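Local coordinates for protein Non-atp dependent l-selective hydantoinase (Arthrobacter aurescens, PDB 1GKR) that hydrolyses the ring of 5-substituted hydantoins, preferring aryl over alkyl derivatives, with two zinc ions per subunit and a stereoselectivity that depends on the substrate, at residues A[19-23]-A[32-36]; A[100-104]-A[128-134]; A[166-171]-A[227-233]; A[305-309]-A[363-368]. All coordinates share one frame; numbering follows the deposited sequence.

How the contacts relate
The contacts follow one another along the chain in series and fall into two parts of the fold. Contact 1 belongs to a beta hairpin of the small beta domain characteristic of hydantoinases, its centre about 30 Å from the centre of the chain. Contacts 2, 3 and 4 lie in the TIM-barrel amidohydrolase part. Contacts 2 and 3, with centres about 17 Å apart, touch where Leu-132 packs on Glu-168 and Ile-169, so helices 132-140 and 163-176 join them. Contact 4, nearest the chain's middle, lies about 23 Å from contact 3, between centres. Contact 1 thus joins subunits through the beta domain, while contacts 2 to 4 link elements of the barrel round the zinc ions.

Contact 1 of 4, residues A[19-23]-A[32-36]; sequences EADIL and ISADT
Asp-21 and Ser-33 form the antiparallel hydrogen-bonded pair of a beta hairpin, strands 16-25 and 28-33, in the small beta domain beside the barrel. Asp-21 N reaches Ser-33 O at 2.8 Å, and Ser-33 N returns a bond to Asp-21 O at 3.0 Å. The next pair, Ile-22 with Ile-32, is non-hydrogen-bonded. On the Ile-32 side, its CG2 branch, anti to the backbone N, rests 3.7 Å from Ala-20 CB.

Beyond the ladder the chain turns back over the strand, and the hydroxyl of Thr-36 donates to Asp-21 OD2 at 2.7 Å. It meets the anti side of the carboxylate, 19° out of its plane. The other oxygen, OD1, accepts from the backbone N of Asn-8, so the carboxylate is gripped from two parts of the chain. Without the carboxylate, as with an alanine here, the Thr-36 hydroxyl and the Asn-8 amide would probably lose their acceptors, and the turn after the strand would move more freely.

The methyl of Thr-36 meets the end of Leu-23 tip to tip, near both CD1 and CD2, with Ile-5 of strand 2-7 packed beside them. Ile-32 and Ser-33 also pair with a strand of the second subunit, which carries the sheet across the interface. At the hairpin's margin a water donates to Ala-34 O at 3.2 Å and, more weakly, to Glu-19 O.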
# COMPACT_ATOMS: atom_id res chain seq x y z
N GLU A 19 35.60 -7.57 -22.62
CA GLU A 19 36.36 -7.71 -23.85
C GLU A 19 37.01 -9.07 -24.01
O GLU A 19 37.92 -9.40 -23.26
CB GLU A 19 37.43 -6.63 -23.91
CG GLU A 19 36.86 -5.24 -23.86
CD GLU A 19 37.94 -4.19 -23.79
OE1 GLU A 19 38.61 -4.07 -22.74
OE2 GLU A 19 38.14 -3.47 -24.80
N ALA A 20 36.55 -9.85 -24.99
CA ALA A 20 37.12 -11.16 -25.21
C ALA A 20 36.84 -11.72 -26.59
O ALA A 20 36.25 -11.06 -27.44
CB ALA A 20 36.61 -12.12 -24.17
N ASP A 21 37.28 -12.95 -26.80
CA ASP A 21 37.06 -13.64 -28.06
C ASP A 21 36.22 -14.88 -27.77
O ASP A 21 36.36 -15.50 -26.70
CB ASP A 21 38.38 -14.07 -28.70
CG ASP A 21 39.24 -12.90 -29.12
OD1 ASP A 21 38.75 -11.75 -29.10
OD2 ASP A 21 40.42 -13.14 -29.48
N ILE A 22 35.37 -15.25 -28.73
CA ILE A 22 34.52 -16.42 -28.57
C ILE A 22 34.96 -17.53 -29.50
O ILE A 22 35.12 -17.34 -30.70
CB ILE A 22 33.05 -16.07 -28.85
CG1 ILE A 22 32.62 -14.94 -27.92
CG2 ILE A 22 32.17 -17.28 -28.63
CD1 ILE A 22 31.30 -14.35 -28.27
N LEU A 23 35.18 -18.70 -28.90
CA LEU A 23 35.60 -19.90 -29.62
C LEU A 23 34.40 -20.81 -29.65
O LEU A 23 33.88 -21.20 -28.59
CB LEU A 23 36.71 -20.63 -28.86
CG LEU A 23 38.02 -19.97 -28.43
CD1 LEU A 23 39.00 -19.95 -29.57
CD2 LEU A 23 37.74 -18.58 -27.89
N ILE A 32 35.68 -18.79 -23.99
CA ILE A 32 35.69 -17.34 -24.03
C ILE A 32 37.05 -16.99 -23.47
O ILE A 32 37.39 -17.37 -22.35
CB ILE A 32 34.62 -16.73 -23.14
CG1 ILE A 32 33.24 -17.20 -23.62
CG2 ILE A 32 34.74 -15.20 -23.16
CD1 ILE A 32 32.10 -16.70 -22.78
N SER A 33 37.86 -16.28 -24.25
CA SER A 33 39.18 -15.97 -23.73
C SER A 33 39.69 -14.59 -24.11
O SER A 33 39.27 -14.01 -25.12
CB SER A 33 40.16 -17.05 -24.17
OG SER A 33 40.94 -16.62 -25.25
N ALA A 34 40.59 -14.08 -23.29
CA ALA A 34 41.14 -12.75 -23.49
C ALA A 34 41.97 -12.65 -24.75
O ALA A 34 42.00 -11.61 -25.41
CB ALA A 34 41.97 -12.35 -22.28
N ASP A 35 42.65 -13.74 -25.11
CA ASP A 35 43.50 -13.74 -26.29
C ASP A 35 43.52 -15.10 -26.99
O ASP A 35 43.69 -16.13 -26.34
CB ASP A 35 44.91 -13.32 -25.88
CG ASP A 35 45.92 -13.46 -27.00
OD1 ASP A 35 46.52 -14.55 -27.13
OD2 ASP A 35 46.10 -12.47 -27.75
N THR A 36 43.33 -15.09 -28.31
CA THR A 36 43.32 -16.33 -29.09
C THR A 36 44.45 -16.39 -30.14
O THR A 36 44.41 -17.21 -31.06
CB THR A 36 41.95 -16.55 -29.80
OG1 THR A 36 41.59 -15.38 -30.54
CG2 THR A 36 40.87 -16.84 -28.78
O HOH W 1 40.98 -8.79 -24.39

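Contact 2 of 4, residues A[100-104]-A[128-134]; sequences TTTLD and VPGNLPE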
# COMPACT_ATOMS: atom_id res chain seq x y z
N THR A 100 -3.51 -24.45 -32.63
CA THR A 100 -2.58 -25.37 -31.99
C THR A 100 -3.09 -25.66 -30.57
O THR A 100 -2.45 -25.31 -29.59
CB THR A 100 -1.16 -24.79 -31.93
OG1 THR A 100 -0.83 -24.19 -33.19
CG2 THR A 100 -0.17 -25.90 -31.63
N THR A 101 -4.25 -26.31 -30.49
CA THR A 101 -4.88 -26.64 -29.22
C THR A 101 -5.01 -28.13 -29.00
O THR A 101 -5.73 -28.58 -28.10
CB THR A 101 -6.27 -26.05 -29.14
OG1 THR A 101 -6.97 -26.42 -30.33
CG2 THR A 101 -6.21 -24.54 -29.03
N THR A 102 -4.29 -28.90 -29.81
CA THR A 102 -4.32 -30.35 -29.76
C THR A 102 -2.95 -30.97 -29.93
O THR A 102 -2.10 -30.40 -30.61
CB THR A 102 -5.18 -30.88 -30.87
OG1 THR A 102 -6.55 -30.64 -30.55
CG2 THR A 102 -4.93 -32.36 -31.09
N LEU A 103 -2.75 -32.15 -29.36
CA LEU A 103 -1.46 -32.81 -29.50
C LEU A 103 -1.15 -32.99 -30.98
O LEU A 103 -0.01 -32.77 -31.41
CB LEU A 103 -1.46 -34.17 -28.81
CG LEU A 103 -0.13 -34.92 -28.99
CD1 LEU A 103 1.05 -34.06 -28.54
CD2 LEU A 103 -0.16 -36.19 -28.19
N ASP A 104 -2.16 -33.39 -31.75
CA ASP A 104 -2.00 -33.60 -33.18
C ASP A 104 -1.62 -32.32 -33.87
O ASP A 104 -0.63 -32.26 -34.59
CB ASP A 104 -3.28 -34.12 -33.83
CG ASP A 104 -3.62 -35.53 -33.39
OD1 ASP A 104 -2.71 -36.39 -33.40
OD2 ASP A 104 -4.80 -35.79 -33.04
N VAL A 128 -7.63 -23.15 -24.59
CA VAL A 128 -8.96 -22.62 -24.92
C VAL A 128 -10.04 -23.40 -24.19
O VAL A 128 -9.78 -24.45 -23.60
CB VAL A 128 -9.19 -22.70 -26.42
CG1 VAL A 128 -8.27 -21.71 -27.14
CG2 VAL A 128 -8.93 -24.12 -26.90
N PRO A 129 -11.28 -22.89 -24.21
CA PRO A 129 -12.31 -23.64 -23.49
C PRO A 129 -12.50 -25.06 -24.01
O PRO A 129 -12.57 -25.29 -25.22
CB PRO A 129 -13.56 -22.77 -23.65
CG PRO A 129 -13.32 -22.02 -24.89
CD PRO A 129 -11.85 -21.71 -24.88
N GLY A 130 -12.50 -26.00 -23.06
CA GLY A 130 -12.70 -27.39 -23.37
C GLY A 130 -11.52 -28.25 -23.78
O GLY A 130 -11.71 -29.43 -24.05
N ASN A 131 -10.30 -27.71 -23.83
CA ASN A 131 -9.18 -28.55 -24.24
C ASN A 131 -8.21 -28.84 -23.11
O ASN A 131 -7.08 -29.26 -23.33
CB ASN A 131 -8.44 -27.91 -25.43
CG ASN A 131 -7.39 -26.90 -25.02
OD1 ASN A 131 -7.62 -26.07 -24.16
ND2 ASN A 131 -6.23 -26.96 -25.66
N LEU A 132 -8.69 -28.64 -21.89
CA LEU A 132 -7.87 -28.84 -20.70
C LEU A 132 -6.92 -30.05 -20.72
O LEU A 132 -5.73 -29.92 -20.42
CB LEU A 132 -8.76 -28.89 -19.46
CG LEU A 132 -8.07 -28.59 -18.14
CD1 LEU A 132 -7.25 -27.33 -18.26
CD2 LEU A 132 -9.12 -28.41 -17.07
N PRO A 133 -7.42 -31.24 -21.07
CA PRO A 133 -6.55 -32.42 -21.10
C PRO A 133 -5.46 -32.44 -22.16
O PRO A 133 -4.52 -33.22 -22.06
CB PRO A 133 -7.53 -33.57 -21.24
CG PRO A 133 -8.67 -32.95 -21.99
CD PRO A 133 -8.82 -31.62 -21.31
N GLU A 134 -5.59 -31.60 -23.18
CA GLU A 134 -4.58 -31.56 -24.24
C GLU A 134 -3.31 -30.86 -23.75
O GLU A 134 -2.21 -31.11 -24.27
CB GLU A 134 -5.10 -30.82 -25.47
CG GLU A 134 -6.18 -31.54 -26.23
CD GLU A 134 -5.76 -32.93 -26.68
OE1 GLU A 134 -4.73 -33.06 -27.38
OE2 GLU A 134 -6.47 -33.89 -26.33
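The backbone N of Leu-103 donates to Glu-134 OE1 at 2.9 Å, a nearly straight bond with 163° at the hydrogen that reaches the oxygen almost along its C-O bond. Leu-103 opens helix 103-116, and Thr-102 before it occupies the N-cap position without making a capping bond. The carboxylate of Glu-134 thus serves one of the first amides of that helix from outside, and the positive end of the helix dipole probably favours its charged form. Its other oxygen, OE2, is held in a salt bridge by Lys-137. A bend at the second torsion (chi2 -56°) turns the carboxylate back toward Leu-103, while CB and CG pass close to Thr-101 O.

In the TIM-barrel fold of this amidohydrolase the two segments lie where the connections from strands 87-92 and 120-123 enter helices 103-116 and 132-140, and the contact ties one connection to the next. Asn-131 ND2 donates to Thr-101 O at 3.0 Å, with the acceptor close to the plane of the amide, and also to Gly-126 O. The OD1 of the same amide takes the N-H of Val-128 from well above its carbonyl plane, bracing the type II turn from Val-128 to Asn-131. Next to this, the Thr-101 and Val-128 side chains lie nearly perpendicular, with CG2 of Thr-101 3.5 Å from CG2 of Val-128.

Contact 3 of 4, residues A[166-171]-A[227-233]; sequences LFEIFQ and LQKEAGC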
# COMPACT_ATOMS: atom_id res chain seq x y z
N LEU A 166 -10.12 -20.18 -17.15
CA LEU A 166 -8.79 -19.62 -16.98
C LEU A 166 -8.17 -20.14 -15.69
O LEU A 166 -6.99 -20.49 -15.65
CB LEU A 166 -8.85 -18.09 -16.94
CG LEU A 166 -7.50 -17.38 -16.80
CD1 LEU A 166 -6.58 -17.76 -17.96
CD2 LEU A 166 -7.71 -15.89 -16.78
N PHE A 167 -8.97 -20.21 -14.63
CA PHE A 167 -8.47 -20.72 -13.36
C PHE A 167 -8.05 -22.18 -13.45
O PHE A 167 -7.02 -22.58 -12.90
CB PHE A 167 -9.52 -20.57 -12.27
CG PHE A 167 -9.05 -21.02 -10.93
CD1 PHE A 167 -8.05 -20.32 -10.26
CD2 PHE A 167 -9.56 -22.17 -10.35
CE1 PHE A 167 -7.57 -20.74 -9.03
CE2 PHE A 167 -9.09 -22.61 -9.11
CZ PHE A 167 -8.09 -21.89 -8.45
N GLU A 168 -8.84 -22.99 -14.16
CA GLU A 168 -8.51 -24.41 -14.29
C GLU A 168 -7.23 -24.57 -15.10
O GLU A 168 -6.42 -25.47 -14.84
CB GLU A 168 -9.64 -25.18 -14.97
CG GLU A 168 -10.91 -25.20 -14.15
CD GLU A 168 -11.95 -26.15 -14.71
OE1 GLU A 168 -12.26 -26.06 -15.93
OE2 GLU A 168 -12.47 -26.97 -13.91
N ILE A 169 -7.04 -23.69 -16.08
CA ILE A 169 -5.85 -23.74 -16.91
C ILE A 169 -4.65 -23.39 -16.05
O ILE A 169 -3.61 -24.03 -16.15
CB ILE A 169 -5.97 -22.76 -18.09
CG1 ILE A 169 -7.07 -23.24 -19.03
CG2 ILE A 169 -4.63 -22.63 -18.82
CD1 ILE A 169 -7.33 -22.32 -20.21
N PHE A 170 -4.80 -22.38 -15.19
CA PHE A 170 -3.71 -21.97 -14.30
C PHE A 170 -3.29 -23.15 -13.43
O PHE A 170 -2.09 -23.39 -13.25
CB PHE A 170 -4.16 -20.83 -13.39
CG PHE A 170 -4.02 -19.45 -14.01
CD1 PHE A 170 -3.84 -19.30 -15.38
CD2 PHE A 170 -4.13 -18.32 -13.22
CE1 PHE A 170 -3.76 -18.02 -15.94
CE2 PHE A 170 -4.05 -17.05 -13.77
CZ PHE A 170 -3.87 -16.90 -15.14
N GLN A 171 -4.26 -23.89 -12.90
CA GLN A 171 -3.92 -25.04 -12.08
C GLN A 171 -3.18 -26.10 -12.88
O GLN A 171 -2.20 -26.65 -12.39
CB GLN A 171 -5.16 -25.65 -11.46
CG GLN A 171 -5.89 -24.71 -10.56
CD GLN A 171 -7.13 -25.34 -9.96
OE1 GLN A 171 -7.92 -25.98 -10.66
NE2 GLN A 171 -7.30 -25.16 -8.66
N LEU A 227 -5.91 -14.44 -9.66
CA LEU A 227 -6.06 -15.87 -9.91
C LEU A 227 -4.72 -16.59 -9.87
O LEU A 227 -4.67 -17.73 -9.45
CB LEU A 227 -6.74 -16.14 -11.26
CG LEU A 227 -8.09 -15.45 -11.51
CD1 LEU A 227 -8.79 -16.15 -12.66
CD2 LEU A 227 -8.94 -15.52 -10.29
N GLN A 228 -3.65 -15.94 -10.31
CA GLN A 228 -2.37 -16.64 -10.27
C GLN A 228 -1.96 -16.71 -8.80
O GLN A 228 -1.43 -17.72 -8.32
CB GLN A 228 -1.32 -15.91 -11.12
CG GLN A 228 -0.31 -15.14 -10.33
CD GLN A 228 0.76 -16.02 -9.74
OE1 GLN A 228 1.27 -15.73 -8.67
NE2 GLN A 228 1.11 -17.09 -10.43
N LYS A 229 -2.26 -15.64 -8.07
CA LYS A 229 -1.96 -15.57 -6.65
C LYS A 229 -2.44 -16.84 -5.97
O LYS A 229 -1.81 -17.34 -5.05
CB LYS A 229 -2.68 -14.35 -6.06
CG LYS A 229 -2.69 -14.25 -4.55
CD LYS A 229 -1.33 -13.94 -3.98
CE LYS A 229 -1.44 -13.37 -2.56
NZ LYS A 229 -2.11 -12.03 -2.53
N GLU A 230 -3.56 -17.37 -6.44
CA GLU A 230 -4.17 -18.57 -5.89
C GLU A 230 -3.67 -19.87 -6.54
O GLU A 230 -3.58 -20.89 -5.88
CB GLU A 230 -5.67 -18.49 -6.06
CG GLU A 230 -6.45 -19.47 -5.24
CD GLU A 230 -6.43 -19.12 -3.76
OE1 GLU A 230 -6.11 -17.95 -3.42
OE2 GLU A 230 -6.76 -20.03 -2.95
N ALA A 231 -3.35 -19.83 -7.82
CA ALA A 231 -2.88 -21.02 -8.53
C ALA A 231 -1.38 -21.30 -8.42
O ALA A 231 -0.97 -22.46 -8.43
CB ALA A 231 -3.28 -20.94 -10.00
N GLY A 232 -0.58 -20.24 -8.38
CA GLY A 232 0.87 -20.39 -8.27
C GLY A 232 1.67 -20.72 -9.52
O GLY A 232 2.85 -21.07 -9.43
N CYS A 233 1.05 -20.62 -10.69
CA CYS A 233 1.71 -20.92 -11.96
C CYS A 233 2.52 -19.73 -12.45
O CYS A 233 2.17 -18.59 -12.16
CB CYS A 233 0.66 -21.26 -13.01
SG CYS A 233 -0.61 -19.96 -13.20
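The segments 166-171 and 227-231, from helices 163-176 and 214-231, run in broadly the same direction, their axes crossing at -38° and approaching to 9.4 Å; the second helix ends at Ala-231, and Gly-232, with positive phi, turns the chain so that Cys-233 faces the first. Both are helices of the TIM-barrel amidohydrolase fold, packed side by side over strand 179-182. Phe-170 makes the largest single contribution. Its CB sits 3.5 Å from Ala-231 CB, and the ring lies with an edge against the backbone of the other helix: the carbonyl carbon of Leu-227 and the N of Gln-228 are near the ring plane. Leu-227 CB touches CE2 of Phe-170 at 3.8 Å, the two side chains almost square to each other. Cys-233 adds a sulfur-aromatic contact, its SG 4.0 Å from the centroid of the Phe-170 ring and 30° off the ring normal, an oblique approach closest to CG. That placing follows from a first torsion of 54°, which sets the sulfur between the backbone N and the carbonyl carbon.

CE1 of Phe-167, one turn earlier, reaches Glu-230 CG at 4.2 Å, and Leu-227 O lies at the ring edge, while Gln-171 CG covers part of one face. The same ring meets Phe-215 of the third subunit, and Leu-227 packs on Ile-189 of that chain, so the helix pair also forms part of the tetramer interface. Behind it, Phe-170 and Cys-233 both rest on Ile-180. The segments are therefore held together by shape and apolar burial, the sulfur being a soft, polarisable partner for the ring.

Contact 4 of 4, residues A[305-309]-A[363-368]; sequences LIDTL and VMCEKP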
# COMPACT_ATOMS: atom_id res chain seq x y z
N LEU A 305 11.27 -2.42 -14.44
CA LEU A 305 9.89 -2.83 -14.19
C LEU A 305 9.29 -3.64 -15.33
O LEU A 305 8.26 -4.30 -15.17
CB LEU A 305 9.01 -1.63 -13.90
CG LEU A 305 9.17 -1.06 -12.50
CD1 LEU A 305 10.55 -0.48 -12.35
CD2 LEU A 305 8.13 0.01 -12.27
N ILE A 306 9.92 -3.59 -16.49
CA ILE A 306 9.44 -4.34 -17.63
C ILE A 306 10.36 -5.54 -17.81
O ILE A 306 11.52 -5.38 -18.13
CB ILE A 306 9.41 -3.46 -18.86
CG1 ILE A 306 8.36 -2.36 -18.64
CG2 ILE A 306 9.14 -4.29 -20.09
CD1 ILE A 306 8.11 -1.48 -19.82
N ASP A 307 9.83 -6.73 -17.58
CA ASP A 307 10.63 -7.95 -17.65
C ASP A 307 11.09 -8.43 -19.01
O ASP A 307 12.24 -8.85 -19.15
CB ASP A 307 9.87 -9.06 -16.94
CG ASP A 307 9.54 -8.70 -15.52
OD1 ASP A 307 10.50 -8.60 -14.73
OD2 ASP A 307 8.34 -8.49 -15.20
N THR A 308 10.22 -8.39 -20.01
CA THR A 308 10.59 -8.85 -21.34
C THR A 308 9.99 -7.98 -22.43
O THR A 308 9.02 -7.26 -22.23
CB THR A 308 10.11 -10.29 -21.61
OG1 THR A 308 8.68 -10.30 -21.63
CG2 THR A 308 10.62 -11.25 -20.55
N LEU A 309 10.58 -8.09 -23.61
CA LEU A 309 10.11 -7.36 -24.77
C LEU A 309 9.80 -8.41 -25.84
O LEU A 309 10.60 -9.32 -26.08
CB LEU A 309 11.19 -6.39 -25.24
CG LEU A 309 10.91 -4.88 -25.14
CD1 LEU A 309 10.14 -4.56 -23.89
CD2 LEU A 309 12.22 -4.12 -25.18
N VAL A 363 16.22 -7.83 -21.19
CA VAL A 363 14.82 -7.97 -21.56
C VAL A 363 14.54 -8.62 -22.93
O VAL A 363 13.43 -9.11 -23.17
CB VAL A 363 14.10 -6.60 -21.52
CG1 VAL A 363 14.28 -5.96 -20.18
CG2 VAL A 363 14.64 -5.72 -22.61
N MET A 364 15.54 -8.62 -23.82
CA MET A 364 15.36 -9.19 -25.14
C MET A 364 16.03 -10.53 -25.34
O MET A 364 15.76 -11.21 -26.34
CB MET A 364 15.85 -8.23 -26.23
CG MET A 364 14.97 -7.02 -26.34
SD MET A 364 15.36 -5.94 -27.71
CE MET A 364 14.35 -6.65 -29.00
N CYS A 365 16.89 -10.93 -24.41
CA CYS A 365 17.59 -12.21 -24.53
C CYS A 365 17.51 -13.07 -23.29
O CYS A 365 16.96 -14.17 -23.32
CB CYS A 365 19.06 -11.98 -24.86
SG CYS A 365 19.37 -10.83 -26.22
N GLU A 366 18.07 -12.58 -22.19
CA GLU A 366 18.11 -13.34 -20.95
C GLU A 366 16.79 -13.73 -20.31
O GLU A 366 16.51 -14.93 -20.20
CB GLU A 366 18.99 -12.60 -19.94
CG GLU A 366 20.47 -12.78 -20.21
CD GLU A 366 21.33 -11.77 -19.47
OE1 GLU A 366 20.96 -11.40 -18.33
OE2 GLU A 366 22.39 -11.38 -20.02
N LYS A 367 15.99 -12.76 -19.88
CA LYS A 367 14.73 -13.09 -19.22
C LYS A 367 13.79 -13.97 -20.05
O LYS A 367 13.27 -14.98 -19.55
CB LYS A 367 14.01 -11.82 -18.77
CG LYS A 367 14.16 -11.53 -17.28
CD LYS A 367 13.86 -10.07 -16.96
CE LYS A 367 13.87 -9.80 -15.46
NZ LYS A 367 15.07 -10.45 -14.83
N PRO A 368 13.54 -13.60 -21.32
CA PRO A 368 12.64 -14.51 -22.03
C PRO A 368 13.15 -15.97 -22.00
O PRO A 368 12.39 -16.88 -21.69
CB PRO A 368 12.57 -13.91 -23.44
CG PRO A 368 13.70 -12.87 -23.47
CD PRO A 368 13.80 -12.38 -22.09
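In the TIM barrel, short strand 308-309, which leads toward the zinc ligand Asp-312, ends a four-stranded parallel run of strands and packs against helix 357-372 where it widens into a pi-type turn at 363-366 and kinks at Pro-368, whose N has no helical bond. Leu-309 N donates to Val-363 O at 3.1 Å, its N-H coming in 39° out of the carbonyl plane. Leu-309 and Val-363 run alongside each other in the same direction, with CD2 of Leu-309 3.9 Å from CG2 of Val-363, and Leu-309 CB meets Met-364 CG at 4.0 Å. The CG1 branch of Val-363, anti to its carbonyl carbon, is directed to Ile-306 O at 3.5 Å.

The aliphatic chain of Lys-367 is laid across Asp-307, its CG 3.8 Å from Asp-307 O and its CE beside OD1. The ammonium stops short of the carboxylate, in a long, weak ion pair with Glu-362. With an alanine in its place, Asp-307 O is likely to lose the methylenes lying along it, and Glu-362 its distant counter-charge.

The Thr-308 side chain runs past Pro-368 in the opposite sense, CG2 touching CD; the proline ring also packs on Val-57 and Glu-59 of strand 51-62. Asp-307 OD2 takes the N-H of Cys-261 in strand 259-263, Thr-308, its side chain about 8 Å from that of His-60, bonds Glu-59 through OG1, and Met-345 of helix 341-350 touches both Leu-309 and Met-364.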